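Local coordinates for fimbrial subunit type 1 (Actinomyces oris, PDB 3UXF), which forms the shaft of the bacterium's surface fimbriae as their major subunit, a cell-wall-linked pilin built from beta-sandwich domains, at residues 37-49 / 124-136. Residues are numbered along the deposited sequence; the frame is centred on the assembly and turned at random.
Sequences IDPDAATTLTVHK and GLASFTDAQTEVG. With CA (calcium ion), chain D.
Asp130 and Thr43 meet beside a calcium ion. OD1 of Asp130 binds the metal and also accepts a hydrogen bond from the backbone N of Thr43 (3.2 Å), met 57° out of the carboxylate plane; the acid reaches across because its CG stands anti to the backbone N (chi1 -175°). Asp130 O and Thr133 O complete the protein's share of the calcium shell, and four waters supply the rest. One of these waters takes the carbonyl of Ala41 as acceptor and is hydrogen-bonded to Thr43 OG1, a second-shell link between the metal and segment 37-49. Thr43 OG1 also lies 2.7 Å from OG1 of Thr133, whose proton goes to Thr129 O in the same loop. Another water donates to Pro39 O and Ala41 O and accepts a hydrogen bond from Val135 N, while the Val135 methyls pack on Ile37 CG2 and Ala41 CB.

Beyond the loop, strands 44-48 and 125-128 run antiparallel. Leu45 and Phe128 exchange two backbone bonds (Leu45 N to Phe128 O 3.0 Å, Phe128 N to Leu45 O 2.7 Å), Val47 and Ala126 do the same, and Lys49 N closes the row on Gly124 O (2.9 Å). A water bridges the hydroxyls of Thr46 and Ser127. Over one face of the His48 ring, toward its rim, sits Leu125 CD2, a CH-pi contact 3.6 Å from the centroid; His48 NE2 is paired with His175, Thr44 OG1 with Asn173, and Lys49 NZ with Glu142.

Strand 125-128 edges the sheet of this N-terminal pilin domain. Strand 170-176 flanks 44-48 on its other side, while Leu45, Val47, Ala126 and Phe128 face strands 78-84 and 114-119 of the second sheet, closing a beta-sandwich core.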
# COMPACT_ATOMS: atom_id res chain seq x y z
N ILE A 37 7.73 31.64 36.04
CA ILE A 37 6.48 31.51 35.30
C ILE A 37 5.50 32.60 35.65
O ILE A 37 5.21 32.85 36.84
CB ILE A 37 5.89 30.12 35.50
CG1 ILE A 37 6.78 29.10 34.77
CG2 ILE A 37 4.46 30.08 34.98
CD1 ILE A 37 6.31 27.69 34.82
N ASP A 38 5.02 33.29 34.63
CA ASP A 38 4.01 34.33 34.81
C ASP A 38 2.61 33.71 34.82
O ASP A 38 2.13 33.26 33.78
CB ASP A 38 4.17 35.40 33.71
CG ASP A 38 3.04 36.42 33.72
OD1 ASP A 38 2.26 36.45 34.68
OD2 ASP A 38 2.96 37.21 32.75
N PRO A 39 1.96 33.63 35.98
CA PRO A 39 0.67 32.94 36.06
C PRO A 39 -0.36 33.52 35.11
O PRO A 39 -1.28 32.79 34.71
CB PRO A 39 0.22 33.19 37.51
CG PRO A 39 1.52 33.37 38.23
CD PRO A 39 2.36 34.19 37.29
N ASP A 40 -0.23 34.80 34.77
CA ASP A 40 -1.24 35.43 33.93
C ASP A 40 -0.81 35.58 32.47
O ASP A 40 -1.41 36.34 31.70
CB ASP A 40 -1.61 36.80 34.49
CG ASP A 40 -2.20 36.70 35.88
OD1 ASP A 40 -3.09 35.84 36.11
OD2 ASP A 40 -1.74 37.46 36.75
N ALA A 41 0.24 34.84 32.08
CA ALA A 41 0.77 34.97 30.72
C ALA A 41 -0.26 34.54 29.70
O ALA A 41 -1.02 33.60 29.94
CB ALA A 41 2.04 34.14 30.55
N ALA A 42 -0.24 35.21 28.55
CA ALA A 42 -0.97 34.70 27.38
C ALA A 42 -0.26 33.45 26.91
O ALA A 42 0.97 33.36 26.98
CB ALA A 42 -0.99 35.74 26.25
N THR A 43 -1.04 32.49 26.43
CA THR A 43 -0.47 31.24 25.92
C THR A 43 -1.16 30.85 24.64
O THR A 43 -2.30 31.23 24.40
CB THR A 43 -0.67 30.08 26.90
OG1 THR A 43 -2.03 30.00 27.30
CG2 THR A 43 0.26 30.21 28.15
N THR A 44 -0.48 30.04 23.81
CA THR A 44 -1.15 29.36 22.70
C THR A 44 -0.56 27.96 22.57
O THR A 44 0.57 27.72 23.01
CB THR A 44 -1.01 30.09 21.33
OG1 THR A 44 0.37 30.20 20.99
CG2 THR A 44 -1.62 31.53 21.38
N LEU A 45 -1.34 27.06 21.98
CA LEU A 45 -0.88 25.70 21.71
C LEU A 45 -1.23 25.40 20.26
O LEU A 45 -2.39 25.45 19.93
CB LEU A 45 -1.58 24.70 22.62
CG LEU A 45 -1.29 23.24 22.25
CD1 LEU A 45 0.21 22.93 22.32
CD2 LEU A 45 -2.12 22.29 23.15
N THR A 46 -0.25 25.08 19.43
CA THR A 46 -0.50 24.84 18.00
C THR A 46 -0.10 23.40 17.71
O THR A 46 1.07 23.05 17.86
CB THR A 46 0.31 25.79 17.14
OG1 THR A 46 -0.10 27.13 17.45
CG2 THR A 46 0.01 25.56 15.64
N VAL A 47 -1.07 22.57 17.35
CA VAL A 47 -0.80 21.16 17.05
C VAL A 47 -0.73 21.01 15.52
O VAL A 47 -1.65 21.46 14.84
CB VAL A 47 -1.95 20.29 17.62
CG1 VAL A 47 -1.69 18.77 17.42
CG2 VAL A 47 -2.12 20.59 19.12
N HIS A 48 0.37 20.45 15.01
CA HIS A 48 0.58 20.31 13.57
C HIS A 48 0.24 18.86 13.18
O HIS A 48 0.93 17.94 13.60
CB HIS A 48 2.04 20.58 13.25
CG HIS A 48 2.45 22.01 13.46
ND1 HIS A 48 2.74 22.87 12.43
CD2 HIS A 48 2.60 22.73 14.60
CE1 HIS A 48 3.05 24.06 12.91
NE2 HIS A 48 2.98 24.00 14.23
N LYS A 49 -0.85 18.68 12.41
CA LYS A 49 -1.28 17.35 12.00
C LYS A 49 -0.77 17.07 10.59
O LYS A 49 -1.07 17.81 9.65
CB LYS A 49 -2.81 17.25 12.07
CG LYS A 49 -3.35 15.88 11.57
CD LYS A 49 -3.01 14.76 12.55
CE LYS A 49 -3.48 13.38 11.96
NZ LYS A 49 -3.23 12.32 12.94
N GLY A 124 -3.63 21.90 8.32
CA GLY A 124 -3.41 20.83 9.27
C GLY A 124 -3.20 21.35 10.69
O GLY A 124 -2.89 20.56 11.56
N LEU A 125 -3.38 22.65 10.92
CA LEU A 125 -3.15 23.19 12.27
C LEU A 125 -4.37 23.15 13.17
O LEU A 125 -5.45 23.55 12.78
CB LEU A 125 -2.72 24.66 12.16
CG LEU A 125 -1.42 24.94 11.38
CD1 LEU A 125 -1.03 26.41 11.53
CD2 LEU A 125 -0.26 24.06 11.84
N ALA A 126 -4.20 22.70 14.41
CA ALA A 126 -5.21 22.94 15.42
C ALA A 126 -4.62 24.01 16.36
O ALA A 126 -3.70 23.73 17.14
CB ALA A 126 -5.49 21.68 16.19
N SER A 127 -5.09 25.24 16.19
CA SER A 127 -4.45 26.37 16.86
C SER A 127 -5.24 26.80 18.05
O SER A 127 -6.16 27.60 17.92
CB SER A 127 -4.31 27.56 15.90
OG SER A 127 -3.41 27.21 14.86
N PHE A 128 -4.89 26.29 19.22
CA PHE A 128 -5.60 26.69 20.43
C PHE A 128 -5.12 28.06 20.89
O PHE A 128 -3.92 28.31 20.95
CB PHE A 128 -5.38 25.66 21.55
CG PHE A 128 -5.99 24.32 21.24
CD1 PHE A 128 -7.27 24.05 21.62
CD2 PHE A 128 -5.27 23.39 20.50
CE1 PHE A 128 -7.86 22.82 21.32
CE2 PHE A 128 -5.84 22.15 20.18
CZ PHE A 128 -7.14 21.87 20.58
N THR A 129 -6.06 28.96 21.18
CA THR A 129 -5.72 30.36 21.38
C THR A 129 -5.50 30.66 22.84
O THR A 129 -5.68 29.79 23.70
CB THR A 129 -6.88 31.28 20.95
OG1 THR A 129 -8.03 30.97 21.75
CG2 THR A 129 -7.21 31.07 19.44
N ASP A 130 -5.18 31.92 23.11
CA ASP A 130 -5.10 32.41 24.49
C ASP A 130 -6.45 32.29 25.21
O ASP A 130 -6.50 32.04 26.42
CB ASP A 130 -4.59 33.85 24.46
CG ASP A 130 -4.35 34.44 25.84
OD1 ASP A 130 -3.96 33.71 26.77
OD2 ASP A 130 -4.52 35.66 25.98
N ALA A 131 -7.56 32.45 24.50
CA ALA A 131 -8.86 32.25 25.15
C ALA A 131 -9.08 30.81 25.58
O ALA A 131 -9.82 30.55 26.54
CB ALA A 131 -10.05 32.72 24.23
N GLN A 132 -8.47 29.88 24.83
CA GLN A 132 -8.66 28.46 25.10
C GLN A 132 -7.63 27.82 26.01
O GLN A 132 -7.79 26.67 26.39
CB GLN A 132 -8.65 27.71 23.78
CG GLN A 132 -9.83 28.00 22.89
CD GLN A 132 -9.65 27.31 21.55
OE1 GLN A 132 -8.69 27.58 20.84
NE2 GLN A 132 -10.60 26.42 21.20
N THR A 133 -6.59 28.55 26.36
CA THR A 133 -5.50 27.93 27.10
C THR A 133 -5.02 28.85 28.20
O THR A 133 -5.14 30.08 28.10
CB THR A 133 -4.27 27.61 26.21
OG1 THR A 133 -3.76 28.80 25.58
CG2 THR A 133 -4.61 26.58 25.15
N GLU A 134 -4.50 28.25 29.26
CA GLU A 134 -3.87 29.04 30.31
C GLU A 134 -2.59 28.32 30.73
O GLU A 134 -2.32 27.21 30.25
CB GLU A 134 -4.82 29.20 31.50
CG GLU A 134 -5.25 27.91 32.13
CD GLU A 134 -6.36 28.09 33.17
OE1 GLU A 134 -6.04 28.48 34.31
OE2 GLU A 134 -7.53 27.82 32.84
N VAL A 135 -1.79 28.97 31.56
CA VAL A 135 -0.61 28.31 32.12
C VAL A 135 -1.01 27.03 32.80
O VAL A 135 -1.88 27.00 33.71
CB VAL A 135 0.14 29.25 33.10
CG1 VAL A 135 1.19 28.50 33.88
CG2 VAL A 135 0.79 30.38 32.29
N GLY A 136 -0.39 25.93 32.39
CA GLY A 136 -0.69 24.64 32.96
C GLY A 136 -0.35 23.49 32.04
O GLY A 136 0.22 23.69 30.97
CA CA D . -5.31 32.42 28.43
O HOH W 1 -2.15 32.08 32.05
O HOH W 2 -2.93 31.95 28.92
O HOH W 3 -2.51 28.52 18.46
O HOH W 4 -0.92 28.89 15.16
O HOH W 5 -4.76 33.08 30.71
O HOH W 6 -6.59 34.47 28.40
O HOH W 7 -7.21 31.65 29.61